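Local coordinates for ABC transporter sugar binding protein (Xanthomonas axonopodis pv. citri, PDB 3UOR) that probably captures maltose or related sugars in the periplasm and delivers them to an ABC transporter for import, at residues Y136-R145 with G298-V306; L202-D213 with K369-I380. One frame throughout, in Å; residues are numbered along the deposited sequence.

Contact 1 of 2, residues Y136-R145 with G298-V306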
loop_
_atom_site.group_PDB
_atom_site.type_symbol
_atom_site.label_atom_id
_atom_site.label_comp_id
_atom_site.label_asym_id
_atom_site.label_seq_id
_atom_site.Cartn_x
_atom_site.Cartn_y
_atom_site.Cartn_z
ATOM N N TYR A 136 -6.234 14.359 -9.108
ATOM C CA TYR A 136 -4.925 15.034 -9.112
ATOM C C TYR A 136 -3.739 14.160 -9.484
ATOM O O TYR A 136 -2.600 14.597 -9.415
ATOM C CB TYR A 136 -4.655 15.675 -7.752
ATOM C CG TYR A 136 -5.455 16.935 -7.524
ATOM C CD1 TYR A 136 -5.137 18.106 -8.194
ATOM C CD2 TYR A 136 -6.519 16.955 -6.638
ATOM C CE1 TYR A 136 -5.861 19.277 -7.986
ATOM C CE2 TYR A 136 -7.250 18.116 -6.421
ATOM C CZ TYR A 136 -6.917 19.272 -7.098
ATOM O OH TYR A 136 -7.650 20.419 -6.891
ATOM N N GLY A 137 -3.988 12.911 -9.844
ATOM C CA GLY A 137 -2.905 12.044 -10.261
ATOM C C GLY A 137 -3.447 10.878 -11.069
ATOM O O GLY A 137 -4.662 10.728 -11.239
ATOM N N VAL A 138 -2.543 10.032 -11.554
ATOM C CA VAL A 138 -2.938 8.758 -12.150
ATOM C C VAL A 138 -2.173 7.669 -11.411
ATOM O O VAL A 138 -0.964 7.796 -11.213
ATOM C CB VAL A 138 -2.603 8.713 -13.672
ATOM C CG1 VAL A 138 -2.932 7.344 -14.258
ATOM C CG2 VAL A 138 -3.351 9.809 -14.413
ATOM N N PRO A 139 -2.876 6.613 -10.966
ATOM C CA PRO A 139 -2.172 5.572 -10.215
ATOM C C PRO A 139 -1.071 4.988 -11.073
ATOM O O PRO A 139 -1.324 4.695 -12.236
ATOM C CB PRO A 139 -3.260 4.512 -9.974
ATOM C CG PRO A 139 -4.549 5.256 -10.073
ATOM C CD PRO A 139 -4.312 6.319 -11.118
ATOM N N TRP A 140 0.118 4.801 -10.519
ATOM C CA TRP A 140 1.202 4.197 -11.286
ATOM C C TRP A 140 1.368 2.713 -10.939
ATOM O O TRP A 140 1.322 1.853 -11.814
ATOM C CB TRP A 140 2.494 4.964 -11.029
ATOM C CG TRP A 140 3.660 4.507 -11.820
ATOM C CD1 TRP A 140 3.646 3.720 -12.927
ATOM C CD2 TRP A 140 5.035 4.828 -11.567
ATOM N NE1 TRP A 140 4.939 3.506 -13.374
ATOM C CE2 TRP A 140 5.805 4.181 -12.554
ATOM C CE3 TRP A 140 5.689 5.582 -10.583
ATOM C CZ2 TRP A 140 7.191 4.275 -12.598
ATOM C CZ3 TRP A 140 7.063 5.678 -10.626
ATOM C CH2 TRP A 140 7.802 5.028 -11.632
ATOM N N TYR A 141 1.566 2.396 -9.665
ATOM C CA TYR A 141 1.610 0.991 -9.262
ATOM C C TYR A 141 1.055 0.899 -7.845
ATOM O O TYR A 141 0.936 1.906 -7.158
ATOM C CB TYR A 141 3.034 0.437 -9.311
ATOM C CG TYR A 141 3.982 1.089 -8.331
ATOM C CD1 TYR A 141 4.070 0.650 -7.016
ATOM C CD2 TYR A 141 4.778 2.149 -8.724
ATOM C CE1 TYR A 141 4.932 1.255 -6.121
ATOM C CE2 TYR A 141 5.638 2.750 -7.858
ATOM C CZ TYR A 141 5.714 2.309 -6.557
ATOM O OH TYR A 141 6.588 2.940 -5.711
ATOM N N VAL A 142 0.721 -0.306 -7.413
ATOM C CA VAL A 142 -0.032 -0.489 -6.180
ATOM C C VAL A 142 0.770 -1.351 -5.210
ATOM O O VAL A 142 1.372 -2.360 -5.595
ATOM C CB VAL A 142 -1.378 -1.184 -6.437
ATOM C CG1 VAL A 142 -2.241 -1.209 -5.178
ATOM C CG2 VAL A 142 -2.120 -0.484 -7.548
ATOM N N ASP A 143 0.792 -0.921 -3.957
ATOM C CA ASP A 143 1.353 -1.722 -2.884
ATOM C C ASP A 143 0.185 -2.120 -2.000
ATOM O O ASP A 143 -0.540 -1.265 -1.504
ATOM C CB ASP A 143 2.366 -0.887 -2.107
ATOM C CG ASP A 143 2.826 -1.559 -0.820
ATOM O OD1 ASP A 143 2.442 -2.721 -0.555
ATOM O OD2 ASP A 143 3.578 -0.912 -0.072
ATOM N N THR A 144 -0.034 -3.417 -1.832
ATOM C CA THR A 144 -1.008 -3.874 -0.852
ATOM C C THR A 144 -0.427 -5.094 -0.130
ATOM O O THR A 144 0.515 -5.706 -0.627
ATOM C CB THR A 144 -2.368 -4.194 -1.501
ATOM O OG1 THR A 144 -3.352 -4.419 -0.478
ATOM C CG2 THR A 144 -2.260 -5.439 -2.341
ATOM N N ARG A 145 -0.972 -5.435 1.039
ATOM C CA ARG A 145 -0.376 -6.453 1.903
ATOM C C ARG A 145 -1.302 -7.642 2.061
ATOM O O ARG A 145 -2.491 -7.476 2.284
ATOM C CB ARG A 145 -0.093 -5.849 3.296
ATOM C CG ARG A 145 0.733 -4.547 3.240
ATOM C CD ARG A 145 2.031 -4.779 2.477
ATOM N NE ARG A 145 2.751 -3.530 2.222
ATOM C CZ ARG A 145 3.483 -2.889 3.134
ATOM N NH1 ARG A 145 3.596 -3.381 4.369
ATOM N NH2 ARG A 145 4.101 -1.754 2.811
ATOM N N GLY A 298 -8.101 -4.364 1.706
ATOM C CA GLY A 298 -6.717 -4.263 2.108
ATOM C C GLY A 298 -6.288 -2.853 1.786
ATOM O O GLY A 298 -7.109 -2.024 1.381
ATOM N N ILE A 299 -5.007 -2.578 1.953
ATOM C CA ILE A 299 -4.468 -1.226 1.749
ATOM C C ILE A 299 -4.341 -0.913 0.241
ATOM O O ILE A 299 -3.979 -1.784 -0.546
ATOM C CB ILE A 299 -3.081 -1.149 2.412
ATOM C CG1 ILE A 299 -3.237 -0.907 3.917
ATOM C CG2 ILE A 299 -2.238 -0.051 1.845
ATOM C CD1 ILE A 299 -2.006 -1.317 4.678
ATOM N N ALA A 300 -4.648 0.318 -0.148
ATOM C CA ALA A 300 -4.398 0.795 -1.502
ATOM C C ALA A 300 -3.161 1.675 -1.497
ATOM O O ALA A 300 -3.255 2.899 -1.640
ATOM C CB ALA A 300 -5.596 1.568 -2.010
ATOM N N GLY A 301 -1.999 1.058 -1.289
ATOM C CA GLY A 301 -0.766 1.817 -1.153
ATOM C C GLY A 301 -0.122 1.925 -2.511
ATOM O O GLY A 301 -0.691 1.479 -3.501
ATOM N N GLY A 302 1.075 2.491 -2.562
ATOM C CA GLY A 302 1.816 2.576 -3.803
ATOM C C GLY A 302 1.973 4.026 -4.198
ATOM O O GLY A 302 1.891 4.906 -3.352
ATOM N N SER A 303 2.182 4.280 -5.488
ATOM C CA SER A 303 2.505 5.618 -5.964
ATOM C C SER A 303 1.621 6.023 -7.130
ATOM O O SER A 303 1.079 5.169 -7.829
ATOM C CB SER A 303 3.964 5.689 -6.415
ATOM O OG SER A 303 4.836 5.546 -5.315
ATOM N N SER A 304 1.493 7.332 -7.324
ATOM C CA SER A 304 0.776 7.919 -8.445
ATOM C C SER A 304 1.764 8.743 -9.230
ATOM O O SER A 304 2.841 9.031 -8.740
ATOM C CB SER A 304 -0.312 8.868 -7.950
ATOM O OG SER A 304 -1.274 8.180 -7.166
ATOM N N LEU A 305 1.395 9.119 -10.451
ATOM C CA LEU A 305 2.166 10.073 -11.216
ATOM C C LEU A 305 1.357 11.353 -11.282
ATOM O O LEU A 305 0.153 11.307 -11.510
ATOM C CB LEU A 305 2.414 9.550 -12.635
ATOM C CG LEU A 305 3.429 8.401 -12.664
ATOM C CD1 LEU A 305 3.210 7.536 -13.883
ATOM C CD2 LEU A 305 4.866 8.925 -12.612
ATOM N N VAL A 306 2.022 12.488 -11.097
ATOM C CA VAL A 306 1.371 13.796 -11.173
ATOM C C VAL A 306 2.143 14.733 -12.092
ATOM O O VAL A 306 3.328 14.529 -12.365
ATOM C CB VAL A 306 1.323 14.488 -9.791
ATOM C CG1 VAL A 306 0.613 13.615 -8.786
ATOM C CG2 VAL A 306 2.734 14.787 -9.316
HETATM O O HOH W 1 -3.312 -4.860 2.924
#
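Tyr-136 turns its carbonyl O toward Val-306 CG1, 3.4 Å away, and Gly-137 CA lies 3.4 Å from Leu-305 O. Val-138 then pairs with Leu-305 through two nearly straight backbone hydrogen bonds, while Pro-139 sits across from Ser-304, whose hydroxyl is held by Asn-129. Here the register slips by one: Trp-140 and Tyr-141 both face Ser-303 in a classic beta bulge, Ser-303 O accepting a good bond from Trp-140 N (2.9 Å) and a weak one from Tyr-141 N. The bulge interrupts strand 134-150 where it pairs with strand 303-307 in the mixed sheet. A chi1 of -176° swings the Trp-140 indole away from its own amide, toward Leu-305, whose CD1 makes a CH-pi contact over the five-membered ring, 3.9 Å from its centroid; Tyr-141 CD2 lies over the opposite face, and the ring also stacks with Phe-333. The Tyr-141 ring leans over Ser-303, its CE2 3.7 Å from Ser-303 CB; Ser-303 OG is bound by Gln-88. Val-142 pairs with Gly-302, whose backbone angles call for glycine and whose lack of a CB lets the two CA atoms stand 4.3 Å apart. Asp-143 N reaches Gly-301 O from above the carbonyl plane, and the Asp-143 carboxylate is gripped side-on by Arg-145 NE and NH2. Thr-144 OG1 donates to Ile-299 O at 2.7 Å, and a water bridges Arg-145 O to Ile-299 N.

Contact 2 of 2, residues L202-D213 with K369-I380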
loop_
_atom_site.group_PDB
_atom_site.type_symbol
_atom_site.label_atom_id
_atom_site.label_comp_id
_atom_site.label_asym_id
_atom_site.label_seq_id
_atom_site.Cartn_x
_atom_site.Cartn_y
_atom_site.Cartn_z
ATOM N N LEU A 202 -9.341 -1.319 7.746
ATOM C CA LEU A 202 -9.964 -0.987 6.463
ATOM C C LEU A 202 -11.044 -1.986 6.037
ATOM O O LEU A 202 -11.849 -1.668 5.184
ATOM C CB LEU A 202 -8.923 -0.864 5.353
ATOM C CG LEU A 202 -8.003 0.328 5.502
ATOM C CD1 LEU A 202 -6.892 0.263 4.450
ATOM C CD2 LEU A 202 -8.828 1.555 5.349
ATOM N N GLN A 203 -11.059 -3.191 6.615
ATOM C CA GLN A 203 -12.103 -4.171 6.265
ATOM C C GLN A 203 -13.448 -3.916 6.957
ATOM O O GLN A 203 -14.364 -4.711 6.812
ATOM C CB GLN A 203 -11.640 -5.607 6.553
ATOM C CG GLN A 203 -10.381 -6.003 5.795
ATOM C CD GLN A 203 -9.908 -7.360 6.187
ATOM O OE1 GLN A 203 -10.214 -7.845 7.284
ATOM N NE2 GLN A 203 -9.162 -8.003 5.300
ATOM N N GLN A 204 -13.569 -2.814 7.697
ATOM C CA GLN A 204 -14.783 -2.546 8.473
ATOM C C GLN A 204 -15.633 -1.540 7.724
ATOM O O GLN A 204 -15.118 -0.796 6.916
ATOM C CB GLN A 204 -14.428 -1.986 9.862
ATOM C CG GLN A 204 -13.394 -2.832 10.657
ATOM C CD GLN A 204 -13.744 -4.320 10.683
ATOM O OE1 GLN A 204 -14.874 -4.695 11.001
ATOM N NE2 GLN A 204 -12.770 -5.174 10.338
ATOM N N ASP A 205 -16.920 -1.478 8.039
ATOM C CA ASP A 205 -17.850 -0.615 7.322
ATOM C C ASP A 205 -17.718 0.839 7.682
ATOM O O ASP A 205 -18.130 1.712 6.917
ATOM C CB ASP A 205 -19.286 -1.035 7.604
ATOM C CG ASP A 205 -19.670 -2.282 6.862
ATOM O OD1 ASP A 205 -19.131 -2.479 5.748
ATOM O OD2 ASP A 205 -20.494 -3.062 7.390
ATOM N N ASP A 206 -17.177 1.115 8.859
ATOM C CA ASP A 206 -17.073 2.511 9.253
ATOM C C ASP A 206 -15.695 3.079 8.923
ATOM O O ASP A 206 -14.777 2.353 8.557
ATOM C CB ASP A 206 -17.539 2.765 10.709
ATOM C CG ASP A 206 -16.656 2.097 11.749
ATOM O OD1 ASP A 206 -15.765 1.318 11.351
ATOM O OD2 ASP A 206 -16.851 2.364 12.966
ATOM N N ARG A 207 -15.591 4.393 9.011
ATOM C CA ARG A 207 -14.407 5.133 8.622
ATOM C C ARG A 207 -13.540 5.369 9.877
ATOM O O ARG A 207 -14.070 5.488 10.979
ATOM C CB ARG A 207 -14.896 6.454 8.041
ATOM C CG ARG A 207 -13.912 7.265 7.241
ATOM C CD ARG A 207 -14.598 8.556 6.772
ATOM N NE ARG A 207 -13.674 9.422 6.060
ATOM C CZ ARG A 207 -13.057 9.075 4.940
ATOM N NH1 ARG A 207 -13.286 7.883 4.405
ATOM N NH2 ARG A 207 -12.223 9.924 4.347
ATOM N N LEU A 208 -12.220 5.414 9.710
ATOM C CA LEU A 208 -11.299 5.636 10.827
ATOM C C LEU A 208 -11.292 7.076 11.355
ATOM O O LEU A 208 -10.789 7.332 12.451
ATOM C CB LEU A 208 -9.889 5.203 10.440
ATOM C CG LEU A 208 -9.707 3.687 10.438
ATOM C CD1 LEU A 208 -8.337 3.301 9.936
ATOM C CD2 LEU A 208 -9.935 3.128 11.843
ATOM N N LEU A 209 -11.830 8.022 10.584
ATOM C CA LEU A 209 -12.029 9.395 11.079
ATOM C C LEU A 209 -13.507 9.719 10.965
ATOM O O LEU A 209 -14.248 9.005 10.289
ATOM C CB LEU A 209 -11.227 10.402 10.246
ATOM C CG LEU A 209 -9.715 10.183 10.191
ATOM C CD1 LEU A 209 -9.073 11.291 9.354
ATOM C CD2 LEU A 209 -9.147 10.178 11.622
ATOM N N ARG A 210 -13.949 10.789 11.606
ATOM C CA ARG A 210 -15.362 11.137 11.549
ATOM C C ARG A 210 -15.547 12.635 11.480
ATOM O O ARG A 210 -14.605 13.402 11.705
ATOM C CB ARG A 210 -16.107 10.604 12.771
ATOM C CG ARG A 210 -15.559 11.175 14.094
ATOM C CD ARG A 210 -16.198 10.519 15.309
ATOM N NE ARG A 210 -15.580 11.006 16.532
ATOM C CZ ARG A 210 -15.904 12.151 17.118
ATOM N NH1 ARG A 210 -16.849 12.914 16.584
ATOM N NH2 ARG A 210 -15.277 12.537 18.229
ATOM N N ASP A 211 -16.776 13.035 11.168
ATOM C CA ASP A 211 -17.192 14.431 11.189
ATOM C C ASP A 211 -16.274 15.309 10.341
ATOM O O ASP A 211 -15.523 16.138 10.859
ATOM C CB ASP A 211 -17.293 14.944 12.629
ATOM C CG ASP A 211 -17.851 16.355 12.704
ATOM O OD1 ASP A 211 -17.522 17.085 13.665
ATOM O OD2 ASP A 211 -18.617 16.742 11.795
ATOM N N HIS A 212 -16.353 15.108 9.034
ATOM C CA HIS A 212 -15.567 15.853 8.061
ATOM C C HIS A 212 -14.093 15.564 8.245
ATOM O O HIS A 212 -13.235 16.390 7.909
ATOM C CB HIS A 212 -15.850 17.352 8.144
ATOM C CG HIS A 212 -17.252 17.714 7.778
ATOM N ND1 HIS A 212 -18.218 17.994 8.721
ATOM C CD2 HIS A 212 -17.860 17.814 6.572
ATOM C CE1 HIS A 212 -19.355 18.273 8.109
ATOM N NE2 HIS A 212 -19.164 18.174 6.806
ATOM N N ASP A 213 -13.820 14.363 8.745
ATOM C CA ASP A 213 -12.457 13.914 8.993
ATOM C C ASP A 213 -11.735 14.878 9.926
ATOM O O ASP A 213 -10.527 15.027 9.853
ATOM C CB ASP A 213 -11.698 13.742 7.687
ATOM C CG ASP A 213 -12.173 12.528 6.897
ATOM O OD1 ASP A 213 -12.979 11.728 7.424
ATOM O OD2 ASP A 213 -11.731 12.367 5.748
ATOM N N LYS A 369 -9.033 -0.332 -0.375
ATOM C CA LYS A 369 -9.757 0.899 -0.027
ATOM C C LYS A 369 -8.753 1.980 0.294
ATOM O O LYS A 369 -7.763 1.699 0.976
ATOM C CB LYS A 369 -10.604 0.724 1.254
ATOM C CG LYS A 369 -11.925 -0.021 1.146
ATOM C CD LYS A 369 -12.665 0.004 2.516
ATOM C CE LYS A 369 -13.837 -1.003 2.572
ATOM N NZ LYS A 369 -14.479 -1.186 3.936
ATOM N N ALA A 370 -9.044 3.216 -0.125
ATOM C CA ALA A 370 -8.207 4.362 0.210
ATOM C C ALA A 370 -8.354 4.731 1.694
ATOM O O ALA A 370 -9.433 4.599 2.272
ATOM C CB ALA A 370 -8.567 5.553 -0.666
ATOM N N THR A 371 -7.263 5.178 2.306
ATOM C CA THR A 371 -7.297 5.699 3.686
ATOM C C THR A 371 -7.840 7.122 3.634
ATOM O O THR A 371 -7.810 7.747 2.564
ATOM C CB THR A 371 -5.884 5.712 4.287
ATOM O OG1 THR A 371 -4.933 6.039 3.256
ATOM C CG2 THR A 371 -5.533 4.354 4.836
ATOM N N PRO A 372 -8.335 7.655 4.775
ATOM C CA PRO A 372 -8.911 9.004 4.753
ATOM C C PRO A 372 -7.931 10.003 4.151
ATOM O O PRO A 372 -6.760 9.916 4.444
ATOM C CB PRO A 372 -9.180 9.289 6.235
ATOM C CG PRO A 372 -9.469 7.927 6.792
ATOM C CD PRO A 372 -8.489 7.024 6.101
ATOM N N LYS A 373 -8.394 10.901 3.288
ATOM C CA LYS A 373 -7.479 11.749 2.530
ATOM C C LYS A 373 -7.150 13.057 3.237
ATOM O O LYS A 373 -7.431 14.137 2.721
ATOM C CB LYS A 373 -8.022 12.045 1.130
ATOM C CG LYS A 373 -7.948 10.883 0.163
ATOM C CD LYS A 373 -9.348 10.382 -0.094
ATOM C CE LYS A 373 -9.457 9.660 -1.414
ATOM N NZ LYS A 373 -10.647 10.201 -2.120
ATOM N N VAL A 374 -6.546 12.946 4.414
ATOM C CA VAL A 374 -6.065 14.116 5.136
ATOM C C VAL A 374 -4.551 14.154 5.159
ATOM O O VAL A 374 -3.860 13.140 5.256
ATOM C CB VAL A 374 -6.598 14.157 6.565
ATOM C CG1 VAL A 374 -8.118 14.220 6.539
ATOM C CG2 VAL A 374 -6.119 12.928 7.358
ATOM N N LEU A 375 -4.045 15.361 5.028
ATOM C CA LEU A 375 -2.632 15.665 5.093
ATOM C C LEU A 375 -1.961 15.012 6.327
ATOM O O LEU A 375 -0.836 14.517 6.250
ATOM C CB LEU A 375 -2.540 17.187 5.130
ATOM C CG LEU A 375 -1.266 17.949 5.243
ATOM C CD1 LEU A 375 -1.558 19.329 4.689
ATOM C CD2 LEU A 375 -0.880 17.987 6.702
ATOM N N GLU A 376 -2.668 14.956 7.449
ATOM C CA GLU A 376 -2.067 14.412 8.672
ATOM C C GLU A 376 -2.185 12.892 8.850
ATOM O O GLU A 376 -1.865 12.346 9.921
ATOM C CB GLU A 376 -2.534 15.186 9.912
ATOM C CG GLU A 376 -3.972 15.638 9.908
ATOM C CD GLU A 376 -4.265 16.853 9.008
ATOM O OE1 GLU A 376 -3.913 18.007 9.339
ATOM O OE2 GLU A 376 -4.909 16.648 7.971
ATOM N N TRP A 377 -2.600 12.206 7.788
ATOM C CA TRP A 377 -2.776 10.752 7.851
ATOM C C TRP A 377 -1.523 9.982 8.304
ATOM O O TRP A 377 -1.616 9.077 9.114
ATOM C CB TRP A 377 -3.315 10.158 6.529
ATOM C CG TRP A 377 -3.558 8.708 6.705
ATOM C CD1 TRP A 377 -2.829 7.675 6.176
ATOM C CD2 TRP A 377 -4.543 8.113 7.556
ATOM N NE1 TRP A 377 -3.342 6.476 6.613
ATOM C CE2 TRP A 377 -4.383 6.725 7.475
ATOM C CE3 TRP A 377 -5.568 8.628 8.357
ATOM C CZ2 TRP A 377 -5.210 5.840 8.165
ATOM C CZ3 TRP A 377 -6.373 7.768 9.033
ATOM C CH2 TRP A 377 -6.200 6.379 8.939
ATOM N N GLU A 378 -0.354 10.322 7.792
ATOM C CA GLU A 378 0.836 9.585 8.207
ATOM C C GLU A 378 1.116 9.713 9.703
ATOM O O GLU A 378 1.452 8.728 10.344
ATOM C CB GLU A 378 2.064 10.004 7.406
ATOM C CG GLU A 378 2.138 9.312 6.052
ATOM C CD GLU A 378 3.499 9.469 5.383
ATOM O OE1 GLU A 378 3.874 10.612 5.032
ATOM O OE2 GLU A 378 4.193 8.442 5.210
ATOM N N ARG A 379 0.973 10.914 10.258
ATOM C CA ARG A 379 1.110 11.101 11.700
ATOM C C ARG A 379 0.093 10.228 12.440
ATOM O O ARG A 379 0.410 9.555 13.409
ATOM C CB ARG A 379 0.889 12.566 12.077
ATOM C CG ARG A 379 2.020 13.498 11.650
ATOM C CD ARG A 379 1.578 14.967 11.648
ATOM N NE ARG A 379 1.527 15.541 12.993
ATOM C CZ ARG A 379 0.844 16.642 13.306
ATOM N NH1 ARG A 379 0.145 17.269 12.361
ATOM N NH2 ARG A 379 0.853 17.111 14.561
ATOM N N ILE A 380 -1.136 10.232 11.960
ATOM C CA ILE A 380 -2.182 9.456 12.593
ATOM C C ILE A 380 -1.846 7.962 12.694
ATOM O O ILE A 380 -1.980 7.374 13.772
ATOM C CB ILE A 380 -3.533 9.715 11.903
ATOM C CG1 ILE A 380 -3.981 11.142 12.231
ATOM C CG2 ILE A 380 -4.568 8.687 12.340
ATOM C CD1 ILE A 380 -5.090 11.683 11.322
#
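Leu-202 and Lys-369 approach to 6.8 Å between their CA atoms and Leu-209 and Pro-372 to 7.1 Å, a spacing that leaves the joining of these largely irregular segments to side chains. Lys-369, extended beyond CG, brings CD and CE up to Leu-202 O and donates to that oxygen from NZ at 3.0 Å. Gln-204 O lies 3.1 Å from the same Lys-369 NZ. Arg-207 stretches across to Pro-372, the two side chains running antiparallel past one another, and the proline ring covers one face of the guanidinium, with Pro-372 CB 3.6 Å from Arg-207 NH2. Asp-213 holds that guanidinium flat from its edge: NE and NH2 each meet one carboxylate oxygen on its syn lone pair, the NE to Asp-213 OD1 bond being 2.8 Å long. Strand 209-210, which forms a two-stranded antiparallel sheet with 215-216, and its flanks pack against the loop and type I turn (Val-374 to Trp-377) leading into helix 377-394; Glu-376 is the N-cap. Leu-209 is central to the apolar part. Its CD1 touches Pro-372 CB at 3.7 Å and meets Val-374 CG2 tip to tip, while CD2 lies near Ile-380 CD1, and Val-409 of helix 398-412 touches both residues. Leu-208 CD1 comes in the plane of the Trp-377 ring, 3.9 Å from CH2 at its edge, as Thr-371 and Pro-372 CD cover one face.

The centres of the two contacts lie about 16 Å apart, contact 1 buried near the middle of the chain and contact 2 further out and only partly buried. Along the sequence their segments alternate: 136-145, 202-213, 298-306, then 369-380. Each contact ties together parts of the chain more than 150 residues apart. They meet directly where Gly-298 O probably accepts a hydrogen bond from Lys-369 N and where Leu-202 CD1 packs on Ile-299 CG1, at the end of helix 195-202. The central mixed sheet is thus connected to the helical region built from 377-394 and 398-412, within a fold consistent with a periplasmic solute-binding protein.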